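Local coordinates for cytidylate kinase-like family protein (PDB 3FDI) that is of unknown function but, as a cytidylate kinase-like member of the P-loop NTPase clan, probably binds nucleotides and may transfer phosphate, at residues Q86-N95 and R106-N115; D126-V134 and A145-D153. All coordinates share one frame; numbering follows the deposited sequence.

Contact 1 of 2, residues Q86-N95 and R106-N115; sequences QFNFIRKKAN and RCAEEILSDN. With SO4 (sulfate ion), chain F.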
# COMPACT_ATOMS: atom_id res chain seq x y z
N GLN B 86 -14.41 -12.30 20.28
CA GLN B 86 -15.39 -11.94 19.31
C GLN B 86 -15.23 -12.81 18.08
O GLN B 86 -16.22 -13.18 17.45
CB GLN B 86 -15.24 -10.49 18.93
CG GLN B 86 -15.34 -9.58 20.10
CD GLN B 86 -15.54 -8.15 19.71
OE1 GLN B 86 -15.00 -7.68 18.73
NE2 GLN B 86 -16.30 -7.44 20.52
N PHE B 87 -13.98 -13.08 17.69
CA PHE B 87 -13.72 -13.94 16.52
C PHE B 87 -14.30 -15.31 16.82
O PHE B 87 -15.03 -15.88 16.01
CB PHE B 87 -12.23 -14.11 16.22
CG PHE B 87 -11.53 -12.85 15.81
CD1 PHE B 87 -12.22 -11.78 15.23
CD2 PHE B 87 -10.16 -12.75 15.97
CE1 PHE B 87 -11.56 -10.63 14.86
CE2 PHE B 87 -9.50 -11.61 15.61
CZ PHE B 87 -10.20 -10.54 15.03
N ASN B 88 -14.02 -15.80 18.01
CA ASN B 88 -14.50 -17.10 18.37
C ASN B 88 -16.04 -17.20 18.44
O ASN B 88 -16.60 -18.22 18.00
CB ASN B 88 -13.85 -17.55 19.62
CG ASN B 88 -13.96 -19.03 19.80
OD1 ASN B 88 -13.87 -19.80 18.81
ND2 ASN B 88 -14.20 -19.45 21.03
N PHE B 89 -16.71 -16.16 18.98
CA PHE B 89 -18.18 -16.06 18.92
C PHE B 89 -18.67 -16.25 17.52
O PHE B 89 -19.58 -17.00 17.28
CB PHE B 89 -18.69 -14.71 19.47
CG PHE B 89 -20.19 -14.51 19.38
CD1 PHE B 89 -21.00 -14.78 20.47
CD2 PHE B 89 -20.77 -14.01 18.25
CE1 PHE B 89 -22.40 -14.60 20.39
CE2 PHE B 89 -22.14 -13.82 18.16
CZ PHE B 89 -22.95 -14.13 19.21
N ILE B 90 -18.06 -15.54 16.59
CA ILE B 90 -18.47 -15.52 15.21
C ILE B 90 -18.25 -16.86 14.56
O ILE B 90 -19.10 -17.34 13.82
CB ILE B 90 -17.70 -14.45 14.47
CG1 ILE B 90 -18.23 -13.08 14.92
CG2 ILE B 90 -17.87 -14.55 12.98
CD1 ILE B 90 -17.53 -11.86 14.24
N ARG B 91 -17.10 -17.46 14.86
CA ARG B 91 -16.72 -18.74 14.32
C ARG B 91 -17.65 -19.84 14.85
O ARG B 91 -18.11 -20.67 14.09
CB ARG B 91 -15.25 -19.01 14.69
CG ARG B 91 -14.64 -20.29 14.09
CD ARG B 91 -13.41 -20.80 14.89
NE ARG B 91 -13.81 -21.13 16.26
CZ ARG B 91 -14.36 -22.28 16.66
NH1 ARG B 91 -14.59 -23.29 15.81
NH2 ARG B 91 -14.71 -22.40 17.92
N LYS B 92 -17.92 -19.85 16.15
CA LYS B 92 -18.82 -20.84 16.74
C LYS B 92 -20.23 -20.72 16.20
O LYS B 92 -20.83 -21.73 15.86
CB LYS B 92 -18.86 -20.72 18.27
CG LYS B 92 -17.68 -21.36 18.97
CD LYS B 92 -17.80 -21.27 20.51
CE LYS B 92 -16.56 -21.89 21.23
NZ LYS B 92 -16.73 -22.12 22.71
N LYS B 93 -20.76 -19.50 16.16
CA LYS B 93 -22.11 -19.31 15.65
C LYS B 93 -22.18 -19.77 14.19
O LYS B 93 -23.15 -20.43 13.80
CB LYS B 93 -22.57 -17.85 15.79
CG LYS B 93 -22.84 -17.39 17.22
CD LYS B 93 -23.97 -18.19 17.90
CE LYS B 93 -24.65 -17.37 18.98
NZ LYS B 93 -25.63 -18.11 19.83
N ALA B 94 -21.18 -19.43 13.39
CA ALA B 94 -21.18 -19.90 12.00
C ALA B 94 -21.02 -21.41 11.83
O ALA B 94 -21.72 -22.00 11.01
CB ALA B 94 -20.13 -19.19 11.18
N ASN B 95 -20.07 -22.01 12.54
CA ASN B 95 -19.52 -23.32 12.14
C ASN B 95 -19.95 -24.46 12.99
O ASN B 95 -20.01 -25.59 12.52
CB ASN B 95 -17.99 -23.32 12.15
CG ASN B 95 -17.42 -22.42 11.10
OD1 ASN B 95 -18.14 -21.96 10.19
ND2 ASN B 95 -16.14 -22.10 11.24
N ARG B 106 -15.71 -6.53 12.02
CA ARG B 106 -15.17 -7.58 12.89
C ARG B 106 -14.36 -8.67 12.17
O ARG B 106 -14.26 -9.81 12.65
CB ARG B 106 -16.30 -8.20 13.71
CG ARG B 106 -17.12 -7.18 14.59
CD ARG B 106 -16.34 -6.72 15.83
NE ARG B 106 -15.53 -5.56 15.54
CZ ARG B 106 -14.64 -5.01 16.37
NH1 ARG B 106 -14.44 -5.50 17.59
NH2 ARG B 106 -13.96 -3.93 15.98
N CYS B 107 -13.77 -8.34 11.03
CA CYS B 107 -12.98 -9.24 10.24
C CYS B 107 -13.78 -10.47 9.81
O CYS B 107 -13.19 -11.52 9.56
CB CYS B 107 -11.74 -9.67 11.02
SG CYS B 107 -10.72 -8.23 11.48
N ALA B 108 -15.10 -10.35 9.73
CA ALA B 108 -15.89 -11.57 9.60
C ALA B 108 -15.61 -12.31 8.29
O ALA B 108 -15.61 -13.53 8.29
CB ALA B 108 -17.38 -11.32 9.80
N GLU B 109 -15.37 -11.60 7.18
CA GLU B 109 -15.12 -12.29 5.91
C GLU B 109 -13.84 -13.13 6.01
O GLU B 109 -13.77 -14.20 5.40
CB GLU B 109 -15.07 -11.33 4.71
CG GLU B 109 -13.73 -10.68 4.40
CD GLU B 109 -13.18 -9.80 5.49
OE1 GLU B 109 -13.91 -9.37 6.49
OE2 GLU B 109 -11.95 -9.56 5.40
N GLU B 110 -12.87 -12.68 6.80
CA GLU B 110 -11.63 -13.44 7.00
C GLU B 110 -11.84 -14.64 7.92
O GLU B 110 -11.42 -15.76 7.57
CB GLU B 110 -10.52 -12.56 7.55
CG GLU B 110 -9.20 -13.25 7.78
CD GLU B 110 -8.53 -13.82 6.50
OE1 GLU B 110 -8.84 -13.36 5.37
OE2 GLU B 110 -7.68 -14.73 6.66
N ILE B 111 -12.48 -14.40 9.08
CA ILE B 111 -12.81 -15.46 10.03
C ILE B 111 -13.63 -16.65 9.42
O ILE B 111 -13.39 -17.82 9.76
CB ILE B 111 -13.63 -14.92 11.20
CG1 ILE B 111 -12.79 -13.95 12.03
CG2 ILE B 111 -14.18 -16.06 12.09
CD1 ILE B 111 -13.59 -13.35 13.12
N LEU B 112 -14.56 -16.32 8.52
CA LEU B 112 -15.48 -17.27 7.96
C LEU B 112 -15.14 -17.63 6.52
O LEU B 112 -15.99 -18.09 5.76
CB LEU B 112 -16.87 -16.69 8.06
CG LEU B 112 -17.39 -16.48 9.48
CD1 LEU B 112 -18.75 -15.86 9.44
CD2 LEU B 112 -17.36 -17.80 10.32
N SER B 113 -13.90 -17.33 6.16
CA SER B 113 -13.24 -17.84 4.97
C SER B 113 -13.61 -19.26 4.52
O SER B 113 -13.98 -19.51 3.40
CB SER B 113 -11.74 -17.89 5.23
OG SER B 113 -11.16 -16.68 4.86
N ASP B 114 -13.45 -20.22 5.40
CA ASP B 114 -13.65 -21.60 4.96
C ASP B 114 -15.14 -22.00 4.95
O ASP B 114 -15.45 -23.13 4.59
CB ASP B 114 -12.87 -22.57 5.84
CG ASP B 114 -13.18 -22.38 7.28
OD1 ASP B 114 -13.22 -21.20 7.70
OD2 ASP B 114 -13.36 -23.39 8.01
N ASN B 115 -16.05 -21.10 5.33
CA ASN B 115 -17.44 -21.48 5.38
C ASN B 115 -18.05 -21.12 4.05
O ASN B 115 -18.17 -19.95 3.75
CB ASN B 115 -18.16 -20.80 6.51
CG ASN B 115 -19.50 -21.42 6.78
OD1 ASN B 115 -20.31 -21.58 5.88
ND2 ASN B 115 -19.75 -21.74 8.05
S SO4 F . -16.08 -2.62 13.29
O1 SO4 F . -16.15 -4.04 13.61
O2 SO4 F . -15.49 -2.57 11.95
O3 SO4 F . -17.40 -2.01 13.37
O4 SO4 F . -15.23 -1.97 14.32

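Contact 2 of 2, residues D126-V134 and A145-D153; sequences DKDTKTKRV and ALNMMKKMD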
# COMPACT_ATOMS: atom_id res chain seq x y z
N ASP B 126 -20.12 7.77 -2.83
CA ASP B 126 -19.31 8.93 -3.25
C ASP B 126 -19.27 9.95 -2.12
O ASP B 126 -20.08 9.87 -1.21
CB ASP B 126 -19.84 9.56 -4.51
CG ASP B 126 -21.15 10.18 -4.29
OD1 ASP B 126 -22.13 9.41 -4.23
OD2 ASP B 126 -21.20 11.41 -4.10
N LYS B 127 -18.33 10.88 -2.15
CA LYS B 127 -18.22 11.89 -1.07
C LYS B 127 -19.52 12.62 -0.72
O LYS B 127 -20.00 12.48 0.41
CB LYS B 127 -17.18 12.93 -1.38
CG LYS B 127 -15.76 12.49 -1.14
CD LYS B 127 -14.91 13.75 -0.79
CE LYS B 127 -13.40 13.53 -1.01
NZ LYS B 127 -12.72 14.87 -0.96
N ASP B 128 -20.10 13.37 -1.67
CA ASP B 128 -21.35 14.12 -1.42
C ASP B 128 -22.38 13.30 -0.65
O ASP B 128 -22.86 13.71 0.42
CB ASP B 128 -22.02 14.57 -2.72
CG ASP B 128 -21.13 15.45 -3.58
OD1 ASP B 128 -19.99 15.76 -3.16
OD2 ASP B 128 -21.59 15.83 -4.69
N THR B 129 -22.69 12.11 -1.20
CA THR B 129 -23.71 11.24 -0.63
C THR B 129 -23.41 10.89 0.82
O THR B 129 -24.28 11.07 1.69
CB THR B 129 -23.84 9.97 -1.47
OG1 THR B 129 -24.13 10.34 -2.82
CG2 THR B 129 -24.96 9.06 -0.95
N LYS B 130 -22.18 10.42 1.09
CA LYS B 130 -21.71 10.13 2.45
C LYS B 130 -21.71 11.36 3.37
O LYS B 130 -22.17 11.29 4.50
CB LYS B 130 -20.28 9.53 2.46
CG LYS B 130 -20.12 8.18 1.77
CD LYS B 130 -18.76 7.53 2.01
CE LYS B 130 -17.67 8.11 1.15
NZ LYS B 130 -16.36 7.33 1.22
N THR B 131 -21.18 12.49 2.90
CA THR B 131 -21.09 13.66 3.76
C THR B 131 -22.49 14.11 4.12
O THR B 131 -22.75 14.57 5.24
CB THR B 131 -20.25 14.86 3.20
OG1 THR B 131 -21.10 15.88 2.66
CG2 THR B 131 -19.23 14.43 2.20
N LYS B 132 -23.41 13.96 3.18
CA LYS B 132 -24.77 14.39 3.46
C LYS B 132 -25.30 13.45 4.53
O LYS B 132 -25.79 13.91 5.56
CB LYS B 132 -25.65 14.43 2.19
CG LYS B 132 -26.01 15.87 1.68
CD LYS B 132 -26.33 15.95 0.18
CE LYS B 132 -25.12 15.53 -0.68
NZ LYS B 132 -25.29 15.78 -2.13
N ARG B 133 -25.13 12.14 4.34
CA ARG B 133 -25.71 11.19 5.30
C ARG B 133 -25.14 11.39 6.70
O ARG B 133 -25.88 11.34 7.67
CB ARG B 133 -25.57 9.72 4.85
CG ARG B 133 -25.74 8.69 6.01
CD ARG B 133 -26.05 7.28 5.55
NE ARG B 133 -25.89 7.13 4.11
CZ ARG B 133 -26.86 6.86 3.24
NH1 ARG B 133 -26.55 6.78 1.95
NH2 ARG B 133 -28.12 6.64 3.65
N VAL B 134 -23.82 11.62 6.79
CA VAL B 134 -23.12 11.83 8.07
C VAL B 134 -23.53 13.14 8.81
O VAL B 134 -23.80 13.11 10.02
CB VAL B 134 -21.57 11.80 7.87
CG1 VAL B 134 -20.84 12.20 9.14
CG2 VAL B 134 -21.09 10.38 7.38
N ALA B 145 -17.92 16.33 9.27
CA ALA B 145 -18.37 15.13 8.59
C ALA B 145 -17.19 14.52 7.89
O ALA B 145 -16.92 13.33 8.06
CB ALA B 145 -19.45 15.46 7.60
N LEU B 146 -16.47 15.32 7.11
CA LEU B 146 -15.39 14.73 6.32
C LEU B 146 -14.19 14.25 7.13
O LEU B 146 -13.54 13.28 6.76
CB LEU B 146 -14.97 15.62 5.13
CG LEU B 146 -15.71 15.21 3.85
CD1 LEU B 146 -16.82 16.20 3.54
CD2 LEU B 146 -14.79 15.02 2.63
N ASN B 147 -13.92 14.91 8.24
CA ASN B 147 -12.91 14.48 9.18
C ASN B 147 -13.32 13.21 9.85
O ASN B 147 -12.55 12.30 9.94
CB ASN B 147 -12.68 15.56 10.24
CG ASN B 147 -11.86 16.71 9.71
OD1 ASN B 147 -11.21 16.59 8.67
ND2 ASN B 147 -11.87 17.82 10.42
N MSE B 148 -14.55 13.14 10.33
CA MSE B 148 -15.05 11.88 10.87
C MSE B 148 -14.91 10.72 9.88
O MSE B 148 -14.51 9.62 10.25
CB MSE B 148 -16.50 12.02 11.25
CG MSE B 148 -16.67 12.46 12.66
SE MSE B 148 -18.54 12.72 12.87
CE MSE B 148 -18.58 14.51 12.08
N MSE B 149 -15.23 10.98 8.63
CA MSE B 149 -15.23 9.91 7.64
C MSE B 149 -13.80 9.37 7.52
O MSE B 149 -13.59 8.18 7.63
CB MSE B 149 -15.77 10.40 6.28
CG MSE B 149 -17.30 10.55 6.23
SE MSE B 149 -17.83 11.80 4.86
CE MSE B 149 -16.83 11.01 3.44
N LYS B 150 -12.83 10.27 7.40
CA LYS B 150 -11.43 9.87 7.26
C LYS B 150 -10.87 9.17 8.52
O LYS B 150 -10.01 8.30 8.43
CB LYS B 150 -10.60 11.10 6.87
CG LYS B 150 -9.11 11.08 7.21
CD LYS B 150 -8.61 12.51 7.07
CE LYS B 150 -7.12 12.60 7.32
NZ LYS B 150 -6.66 14.02 7.43
N LYS B 151 -11.37 9.53 9.69
CA LYS B 151 -10.85 8.92 10.91
C LYS B 151 -11.35 7.50 11.11
O LYS B 151 -10.59 6.59 11.41
CB LYS B 151 -11.24 9.76 12.12
CG LYS B 151 -10.54 9.30 13.38
CD LYS B 151 -10.00 10.47 14.10
CE LYS B 151 -9.22 10.10 15.36
NZ LYS B 151 -9.10 11.31 16.27
N MSE B 152 -12.64 7.33 10.89
CA MSE B 152 -13.28 6.06 11.06
C MSE B 152 -12.81 5.08 10.03
O MSE B 152 -12.52 3.92 10.37
CB MSE B 152 -14.77 6.25 10.92
CG MSE B 152 -15.39 7.08 11.99
SE MSE B 152 -15.28 6.29 13.75
CE MSE B 152 -15.75 4.44 13.39
N ASP B 153 -12.71 5.53 8.78
CA ASP B 153 -12.15 4.69 7.74
C ASP B 153 -10.71 4.27 8.05
O ASP B 153 -10.40 3.08 7.96
CB ASP B 153 -12.27 5.34 6.32
CG ASP B 153 -13.74 5.43 5.79
OD1 ASP B 153 -14.67 4.75 6.29
OD2 ASP B 153 -13.96 6.17 4.84
O HOH W 1 -16.14 7.32 4.20

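Contact 1 of 2, residues Q86-N95 and R106-N115
Helix 86-95 runs past the short helix 108-111 and the turn that follows it, with CA atoms 7.3 Å apart at Ile90 and Ala108 and 6.6 Å apart at Arg91 and Leu112. Between them lies a strip of apolar side chains. Ile90 splits its branches: CD1 meets Arg106 CB at 3.9 Å, while CG2, held anti to the backbone N, faces Leu112 CD1 at 3.9 Å and also approaches Ile111 CG2. Leu112 turns its other methyl to the helix, where CD2 packs tightly on Ala94 CB. The Phe87 ring takes Arg106 O near its plane, at the edge, and Cys107 SG lies obliquely to it, 5.2 Å from the ring centroid. Polar bonds stand near the two ends of this strip. At one, Asn115 ND2 donates to Asn95 OD1 over 2.7 Å, the two amides nearly coplanar and the donor almost in line with the carbonyl. At the other, Arg106 bends (chi2 -74°, chi3 88°), swinging NH1 to a lone pair of Gln86 OE1 at a modelled 2.5 Å, shorter than such bonds usually are, in the plane of both groups although those planes stand 77° apart. The edge formed by NE and NH2 grips a sulfate, probably from the crystallisation liquor: NE bonds to O1, NH2 to O4 at 2.9 Å, and the backbone N of Arg106 adds another bond to O1. Arg13 binds the same ion. Gln86 on NH1 and the sulfate on NE and NH2 together fix the guanidinium's rotation, an arrangement consistent with a place that accepts a phosphate group.

Contact 2 of 2, residues D126-V134 and A145-D153
Met149, present as selenomethionine, reaches from helix 145-153 into the angle it makes with helix 127-134. From CB the chain leads to CG, which meets Val134 CG2 at 4.0 Å. The selenium comes next and lies against the backbone of the facing helix, with SE 3.9 Å from Thr131 CA. There the chain bends (chi3 51°), turning CE along the aliphatic part of Lys130, 3.8 Å from its CE and nearly as close to its CB. The axes of the two segments pass 9.5 Å apart at an angle of 104°, so contact is concentrated around this crossing. These are consecutive helices, the first entered from strand 118-125 and linked to the second by a short connection, and by chain position they probably belong to the region that forms the lid in nucleoside monophosphate kinases. Val134 CG1, anti to its own backbone N, packs on Ala145 CB at 3.9 Å. On the flank away from Val134, Leu146 forks: CD2 touches Lys127 CD at 3.7 Å and CD1 lies over Thr131 CB, also at 3.7 Å. An alanine in place of Leu146 is likely to open a gap beside Thr131 and leave the methylenes of Lys127 without their apolar partner. Lys130 carries its charge to Glu14, with which NZ forms a salt bridge, while a water that accepts from NZ at 3.0 Å donates to Asp153 OD2. Asp153 OD1 accepts from the backbone N of Phe15, so both charged side chains are tied to the loop after strand 8-13, where the P-loop lies in this fold.

In the fold
From strand 8-13 and its P-loop the chain passes through helix 19-30, edge strand 34-35 and helices 37-43 and 60-66 before helix 81-95. Contact 1 then closes a ten-residue loop holding strand 101-104 and brings helix 108-111 beside that helix. The chain enters the sheet again as strand 118-125, on the other side of strand 8-13 from strand 101-104, and leads to helix 127-138; contact 2 closes a second ten-residue loop, mostly helical, with helix 142-163. The loops follow in series, neither nesting nor crossing. Their centres lie 28 Å apart, yet the end of strand 8-13 and the loop after it reach both the anion site of contact 1 and the helix pair of contact 2.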